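Side-chain contacts in predicted DNA-binding transcriptional regulator (PDB 7DWN), which probably acts as a LysR-family transcription factor that binds regulatory DNA and assembles as a tetramer: residues A79-S82 against Q83-D86; E127-V131 against D132-K136; L194-S197 against S198-M202. All blocks are in the same frame, centred on the assembly; numbering follows the deposited sequence.

Along the chain the contacts come in order: contact 1 at the joint between helices 61-83 and 85-90, contact 2 where strand 123-128 turns into helix 134-140, contact 3 where strand 191-195 leads to helix 201-209. Contacts 2 and 3 both lie in the substrate-binding family region, their centres about 17 Å apart, and both are strand-to-helix turns. Contact 1 sits on the helical link towards the DNA-binding region, with its centre about 20 Å from that of contact 2 and about 35 Å from that of contact 3. All three touch the third subunit, so these short turns also take part in tetramer assembly.

Contact 1 of 3, residues A79-S82 against Q83-D86; sequences AGIS and QISD
At the end of helix 61-83, Gln83 N donates to Ala79 O at 2.9 Å with an N-H...O angle of 143°, the one i to i+4 bond across the two segments. This long helix corresponds to the linker helix of LysR-type regulators, which leads from the helix-turn-helix towards the effector-binding part. After Gln83 the pattern tightens to bonds three residues apart. Ile84 N reaches Ile81 O at 3.2 Å, and the bond from Ser85 N to Ser82 O is weak. Ile84 adopts a backbone conformation outside the helix and occupies the N-cap position of helix 85-90, so the chain bends between two helices that are almost continuous in sequence.

Ile84 packs against the carbonyls of the preceding turn. Its CG1 branch, set between its own backbone N and carbonyl carbon (chi1 63°), lies 3.3 Å from Ile81 O and 3.4 Å from Gly80 O, while CD1 extends past Gly80 O at 3.9 Å. Buried Gly80 thus meets Ile84 through its carbonyl oxygen. The apolar contact between Ile81 and Ile84 is a loose one made through their terminal methyls. Ile81, Gln83 and Ile84 pack respectively on Met1, Leu65 and Ser62 of the second subunit, as expected of the paired linker helices of a LysR dimer. Asp86 turns to the third subunit instead, where its carboxylate accepts from Ser198 N and Ser197 OG of that chain.

Ser82 folds its hydroxyl back along the helix, bringing the carbonyls of Glu78 and Ala79 within reach. Gln83 extends its chain outward, yet its CB remains 3.4 Å from Ala79 O, the oxygen that accepts its backbone N-H.

Contact 2 of 3, residues E127-V131 against D132-K136; sequences EAIDV and DEATK
Ile129 and Ala134 make the tight, inward half of this turn. With Ile129 CG1 anti to the backbone N (chi1 -171°), the branch runs towards the first turn of helix 134-140, and CG1 comes 3.6 Å from Ala134 CB. Its CD1 methyl lies alongside the same CB at 3.9 Å. Both side chains also rest on Leu146 of strand 145-149, which gives this half an apolar floor. Val131, though exposed, sets CG1 3.6 Å from Ile129 CD1, with its side chain about 6 Å from a bound MES molecule.

Asp130 O holds the backbone of the turn. Glu133 N, at the N-cap position, donates to it at 2.9 Å, and Ala134 N adds a weak, strongly bent bond. The methyl of Ala134 is pressed against the same oxygen.

The outward half is looser and carries acidic groups. Asp130 OD1 takes a weak bond of 3.5 Å from Asp132 N, but it also lies 3.7 Å from Asp132 OD2, with the two carboxylate planes turned 66° apart. Those like charges probably repel. Asp130 OD2 in turn faces Asp130 OD2 of the third subunit, so the acidic cluster extends across the interface and may favour proton uptake by one of its members. Glu133 leads its carboxylate outward.

Strand 123-128, helix 134-140 and strand 145-149 form a beta-alpha-beta crossover, in which the two strands run parallel on either side of strand 94-99, an arrangement characteristic of the periplasmic-binding-protein fold of LysR effector domains.

Contact 3 of 3, residues L194-S197 against S198-M202; sequences LTYS and STSYM
A type I beta turn from Ser197 to Ser200 leads into the N-cap of helix 201-209, beside a bound MES molecule that accepts the backbone N-H of Met202. MES probably came from the crystallisation liquor, though its position may mark a pocket. Two donors of Ser200 converge on Ser197 O. The hydroxyl OG lies 2.6 Å from Ser197 O in the carbonyl plane, whereas Ser200 N approaches Ser197 O at 3.0 Å from above that plane. Tucked between its backbone N and carbonyl carbon (chi1 69°), the same OG also accepts a weak capping bond from Gly203 N.

This turn joins the first strand and the helix of a beta-alpha-beta unit, strand 191-195, helix 201-209 and strand 215-221. Before it, Thr195 OG1 donates to an in-plane lone pair of Tyr196 O, 2.9 Å away.

Tyr196 and Met202 bring the apolar side of the turn together. Met202 CB sits over one face of the Tyr196 ring, 3.8 Å from its centroid and only 16° off the normal, as a CH-pi contact. Beyond it the extended chain carries the sulfur towards the phenol end, where Met202 SD is 3.4 Å from Tyr196 OH; its Met-aromatic approach to the ring is oblique. Hydrogen bonds of Tyr196 OH with Trp239 O and Thr224 OG1 help fix the ring, which also packs on Leu240. On the outer side of the turn, Thr199 OG1 is hydrogen-bonded to Asp86 OD2 of the third subunit.

Contact 1 of 3, residues A79-S82 against Q83-D86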
loop_
_atom_site.group_PDB
_atom_site.type_symbol
_atom_site.label_atom_id
_atom_site.label_comp_id
_atom_site.label_asym_id
_atom_site.label_seq_id
_atom_site.Cartn_x
_atom_site.Cartn_y
_atom_site.Cartn_z
ATOM N N ALA A 79 3.302 16.096 6.520
ATOM C CA ALA A 79 3.974 14.821 6.749
ATOM C C ALA A 79 5.492 14.967 6.695
ATOM O O ALA A 79 6.204 14.421 7.547
ATOM C CB ALA A 79 3.501 13.791 5.723
ATOM N N GLY A 80 6.006 15.698 5.703
ATOM C CA GLY A 80 7.441 15.889 5.596
ATOM C C GLY A 80 8.029 16.672 6.752
ATOM O O GLY A 80 9.175 16.434 7.145
ATOM N N ILE A 81 7.264 17.611 7.311
ATOM C CA ILE A 81 7.757 18.357 8.465
ATOM C C ILE A 81 7.700 17.501 9.725
ATOM O O ILE A 81 8.629 17.520 10.541
ATOM C CB ILE A 81 6.976 19.673 8.635
ATOM C CG1 ILE A 81 7.165 20.560 7.404
ATOM C CG2 ILE A 81 7.438 20.415 9.884
ATOM C CD1 ILE A 81 8.614 20.813 7.053
ATOM N N SER A 82 6.626 16.729 9.906
ATOM C CA SER A 82 6.544 15.871 11.084
ATOM C C SER A 82 7.582 14.758 11.045
ATOM O O SER A 82 8.037 14.302 12.101
ATOM C CB SER A 82 5.140 15.281 11.209
ATOM O OG SER A 82 4.813 14.514 10.065
ATOM N N GLN A 83 7.972 14.310 9.848
ATOM C CA GLN A 83 8.960 13.240 9.749
ATOM C C GLN A 83 10.331 13.690 10.240
ATOM O O GLN A 83 11.123 12.862 10.704
ATOM C CB GLN A 83 9.048 12.739 8.306
ATOM C CG GLN A 83 9.833 11.444 8.136
ATOM C CD GLN A 83 9.848 10.959 6.700
ATOM O OE1 GLN A 83 10.023 11.745 5.769
ATOM N NE2 GLN A 83 9.654 9.658 6.512
ATOM N N ILE A 84 10.626 14.986 10.159
ATOM C CA ILE A 84 11.913 15.525 10.585
ATOM C C ILE A 84 11.794 16.322 11.877
ATOM O O ILE A 84 12.747 17.003 12.265
ATOM C CB ILE A 84 12.557 16.378 9.479
ATOM C CG1 ILE A 84 11.678 17.589 9.160
ATOM C CG2 ILE A 84 12.799 15.544 8.231
ATOM C CD1 ILE A 84 12.312 18.561 8.189
ATOM N N SER A 85 10.645 16.255 12.552
ATOM C CA SER A 85 10.454 17.012 13.788
ATOM C C SER A 85 11.488 16.618 14.840
ATOM O O SER A 85 12.286 17.451 15.295
ATOM C CB SER A 85 9.029 16.789 14.308
ATOM O OG SER A 85 8.825 17.404 15.569
ATOM N N ASP A 86 11.485 15.342 15.236
ATOM C CA ASP A 86 12.432 14.861 16.237
ATOM C C ASP A 86 13.873 15.048 15.775
ATOM O O ASP A 86 14.738 15.443 16.566
ATOM C CB ASP A 86 12.155 13.391 16.550
ATOM C CG ASP A 86 10.833 13.186 17.262
ATOM O OD1 ASP A 86 10.560 13.929 18.229
ATOM O OD2 ASP A 86 10.065 12.289 16.853
#

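Contact 2 of 3, residues E127-V131 against D132-K136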
loop_
_atom_site.group_PDB
_atom_site.type_symbol
_atom_site.label_atom_id
_atom_site.label_comp_id
_atom_site.label_asym_id
_atom_site.label_seq_id
_atom_site.Cartn_x
_atom_site.Cartn_y
_atom_site.Cartn_z
ATOM N N GLU A 127 14.796 4.310 19.783
ATOM C CA GLU A 127 13.433 3.805 19.732
ATOM C C GLU A 127 13.448 2.287 19.827
ATOM O O GLU A 127 14.350 1.632 19.295
ATOM C CB GLU A 127 12.727 4.249 18.446
ATOM C CG GLU A 127 12.451 5.744 18.383
ATOM C CD GLU A 127 11.350 6.175 19.336
ATOM O OE1 GLU A 127 10.251 5.581 19.281
ATOM O OE2 GLU A 127 11.587 7.100 20.142
ATOM N N ALA A 128 12.446 1.735 20.511
ATOM C CA ALA A 128 12.355 0.290 20.670
ATOM C C ALA A 128 12.169 -0.386 19.317
ATOM O O ALA A 128 11.555 0.163 18.398
ATOM C CB ALA A 128 11.206 -0.076 21.609
ATOM N N ILE A 129 12.709 -1.594 19.203
ATOM C CA ILE A 129 12.742 -2.309 17.934
ATOM C C ILE A 129 11.387 -2.947 17.658
ATOM O O ILE A 129 10.624 -3.273 18.575
ATOM C CB ILE A 129 13.869 -3.365 17.951
ATOM C CG1 ILE A 129 14.071 -3.976 16.564
ATOM C CG2 ILE A 129 13.567 -4.454 18.967
ATOM C CD1 ILE A 129 14.978 -5.186 16.555
ATOM N N ASP A 130 11.077 -3.113 16.373
ATOM C CA ASP A 130 9.960 -3.933 15.912
ATOM C C ASP A 130 10.554 -4.967 14.959
ATOM O O ASP A 130 10.751 -4.685 13.773
ATOM C CB ASP A 130 8.883 -3.088 15.235
ATOM C CG ASP A 130 7.604 -3.866 14.979
ATOM O OD1 ASP A 130 7.592 -5.095 15.205
ATOM O OD2 ASP A 130 6.605 -3.245 14.557
ATOM N N VAL A 131 10.833 -6.163 15.487
ATOM C CA VAL A 131 11.552 -7.185 14.728
ATOM C C VAL A 131 10.806 -7.566 13.456
ATOM O O VAL A 131 11.420 -8.016 12.481
ATOM C CB VAL A 131 11.812 -8.421 15.614
ATOM C CG1 VAL A 131 12.774 -8.077 16.738
ATOM C CG2 VAL A 131 10.503 -8.958 16.175
ATOM N N ASP A 132 9.482 -7.395 13.440
ATOM C CA ASP A 132 8.709 -7.735 12.250
ATOM C C ASP A 132 9.082 -6.857 11.064
ATOM O O ASP A 132 9.051 -7.318 9.918
ATOM C CB ASP A 132 7.214 -7.614 12.543
ATOM C CG ASP A 132 6.741 -8.618 13.574
ATOM O OD1 ASP A 132 7.211 -9.773 13.541
ATOM O OD2 ASP A 132 5.903 -8.250 14.422
ATOM N N GLU A 133 9.441 -5.597 11.315
ATOM C CA GLU A 133 9.765 -4.668 10.244
ATOM C C GLU A 133 11.096 -3.954 10.447
ATOM O O GLU A 133 11.432 -3.071 9.649
ATOM C CB GLU A 133 8.643 -3.632 10.080
ATOM C CG GLU A 133 7.334 -4.213 9.569
ATOM C CD GLU A 133 7.445 -4.756 8.155
ATOM O OE1 GLU A 133 8.363 -4.333 7.422
ATOM O OE2 GLU A 133 6.615 -5.609 7.776
ATOM N N ALA A 134 11.868 -4.318 11.476
ATOM C CA ALA A 134 13.132 -3.632 11.741
ATOM C C ALA A 134 14.083 -3.734 10.556
ATOM O O ALA A 134 14.822 -2.787 10.261
ATOM C CB ALA A 134 13.786 -4.204 12.997
ATOM N N THR A 135 14.085 -4.877 9.869
ATOM C CA THR A 135 14.920 -5.037 8.682
ATOM C C THR A 135 14.526 -4.034 7.601
ATOM O O THR A 135 15.378 -3.332 7.035
ATOM C CB THR A 135 14.798 -6.473 8.168
ATOM O OG1 THR A 135 14.803 -7.376 9.280
ATOM C CG2 THR A 135 15.954 -6.824 7.262
ATOM N N LYS A 136 13.226 -3.945 7.316
ATOM C CA LYS A 136 12.739 -2.984 6.334
ATOM C C LYS A 136 12.970 -1.551 6.801
ATOM O O LYS A 136 13.309 -0.676 5.993
ATOM C CB LYS A 136 11.257 -3.239 6.062
ATOM C CG LYS A 136 10.616 -2.303 5.055
ATOM C CD LYS A 136 9.233 -2.805 4.671
ATOM C CE LYS A 136 8.478 -1.783 3.843
ATOM N NZ LYS A 136 8.193 -0.548 4.623
#

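Contact 3 of 3, residues L194-S197 against S198-M202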
loop_
_atom_site.group_PDB
_atom_site.type_symbol
_atom_site.label_atom_id
_atom_site.label_comp_id
_atom_site.label_asym_id
_atom_site.label_seq_id
_atom_site.Cartn_x
_atom_site.Cartn_y
_atom_site.Cartn_z
ATOM N N LEU A 194 7.996 -19.064 33.683
ATOM C CA LEU A 194 7.738 -17.767 33.073
ATOM C C LEU A 194 8.526 -17.717 31.771
ATOM O O LEU A 194 9.757 -17.617 31.786
ATOM C CB LEU A 194 8.153 -16.638 34.014
ATOM C CG LEU A 194 7.700 -16.781 35.469
ATOM C CD1 LEU A 194 8.466 -15.829 36.371
ATOM C CD2 LEU A 194 6.208 -16.539 35.587
ATOM N N THR A 195 7.822 -17.785 30.648
ATOM C CA THR A 195 8.448 -18.042 29.362
ATOM C C THR A 195 8.355 -16.831 28.444
ATOM O O THR A 195 7.506 -15.952 28.609
ATOM C CB THR A 195 7.795 -19.253 28.683
ATOM O OG1 THR A 195 8.532 -19.597 27.504
ATOM C CG2 THR A 195 6.357 -18.940 28.297
ATOM N N TYR A 196 9.262 -16.795 27.473
ATOM C CA TYR A 196 9.094 -15.931 26.319
ATOM C C TYR A 196 8.105 -16.565 25.348
ATOM O O TYR A 196 7.655 -17.700 25.529
ATOM C CB TYR A 196 10.429 -15.699 25.612
ATOM C CG TYR A 196 11.521 -15.131 26.488
ATOM C CD1 TYR A 196 11.618 -13.764 26.707
ATOM C CD2 TYR A 196 12.464 -15.959 27.080
ATOM C CE1 TYR A 196 12.619 -13.238 27.501
ATOM C CE2 TYR A 196 13.467 -15.443 27.875
ATOM C CZ TYR A 196 13.539 -14.082 28.083
ATOM O OH TYR A 196 14.535 -13.560 28.874
ATOM N N SER A 197 7.763 -15.822 24.302
ATOM C CA SER A 197 7.119 -16.448 23.158
ATOM C C SER A 197 8.097 -17.431 22.531
ATOM O O SER A 197 9.272 -17.110 22.329
ATOM C CB SER A 197 6.679 -15.393 22.143
ATOM O OG SER A 197 6.022 -15.992 21.039
ATOM N N SER A 198 7.618 -18.644 22.249
ATOM C CA SER A 198 8.512 -19.693 21.772
ATOM C C SER A 198 9.066 -19.399 20.385
ATOM O O SER A 198 10.051 -20.025 19.981
ATOM C CB SER A 198 7.796 -21.043 21.779
ATOM O OG SER A 198 7.382 -21.393 23.087
ATOM N N THR A 199 8.466 -18.462 19.651
ATOM C CA THR A 199 8.973 -18.068 18.344
ATOM C C THR A 199 9.971 -16.919 18.411
ATOM O O THR A 199 10.675 -16.673 17.425
ATOM C CB THR A 199 7.818 -17.680 17.413
ATOM O OG1 THR A 199 7.033 -16.645 18.022
ATOM C CG2 THR A 199 6.936 -18.889 17.126
ATOM N N SER A 200 10.045 -16.209 19.534
ATOM C CA SER A 200 11.056 -15.180 19.700
ATOM C C SER A 200 12.443 -15.815 19.791
ATOM O O SER A 200 12.596 -17.033 19.915
ATOM C CB SER A 200 10.771 -14.339 20.944
ATOM O OG SER A 200 10.973 -15.093 22.126
ATOM N N TYR A 201 13.466 -14.962 19.735
ATOM C CA TYR A 201 14.845 -15.440 19.717
ATOM C C TYR A 201 15.187 -16.197 20.999
ATOM O O TYR A 201 15.609 -17.361 20.959
ATOM C CB TYR A 201 15.784 -14.252 19.496
ATOM C CG TYR A 201 17.244 -14.549 19.728
ATOM C CD1 TYR A 201 17.976 -15.294 18.814
ATOM C CD2 TYR A 201 17.898 -14.064 20.852
ATOM C CE1 TYR A 201 19.311 -15.559 19.021
ATOM C CE2 TYR A 201 19.234 -14.323 21.068
ATOM C CZ TYR A 201 19.935 -15.070 20.150
ATOM O OH TYR A 201 21.265 -15.331 20.357
ATOM N N MET A 202 14.985 -15.556 22.155
ATOM C CA MET A 202 15.289 -16.206 23.429
ATOM C C MET A 202 14.393 -17.420 23.666
ATOM O O MET A 202 14.842 -18.439 24.213
ATOM C CB MET A 202 15.160 -15.197 24.573
ATOM C CG MET A 202 16.147 -14.038 24.482
ATOM S SD MET A 202 16.066 -12.926 25.898
ATOM C CE MET A 202 17.581 -11.993 25.688
#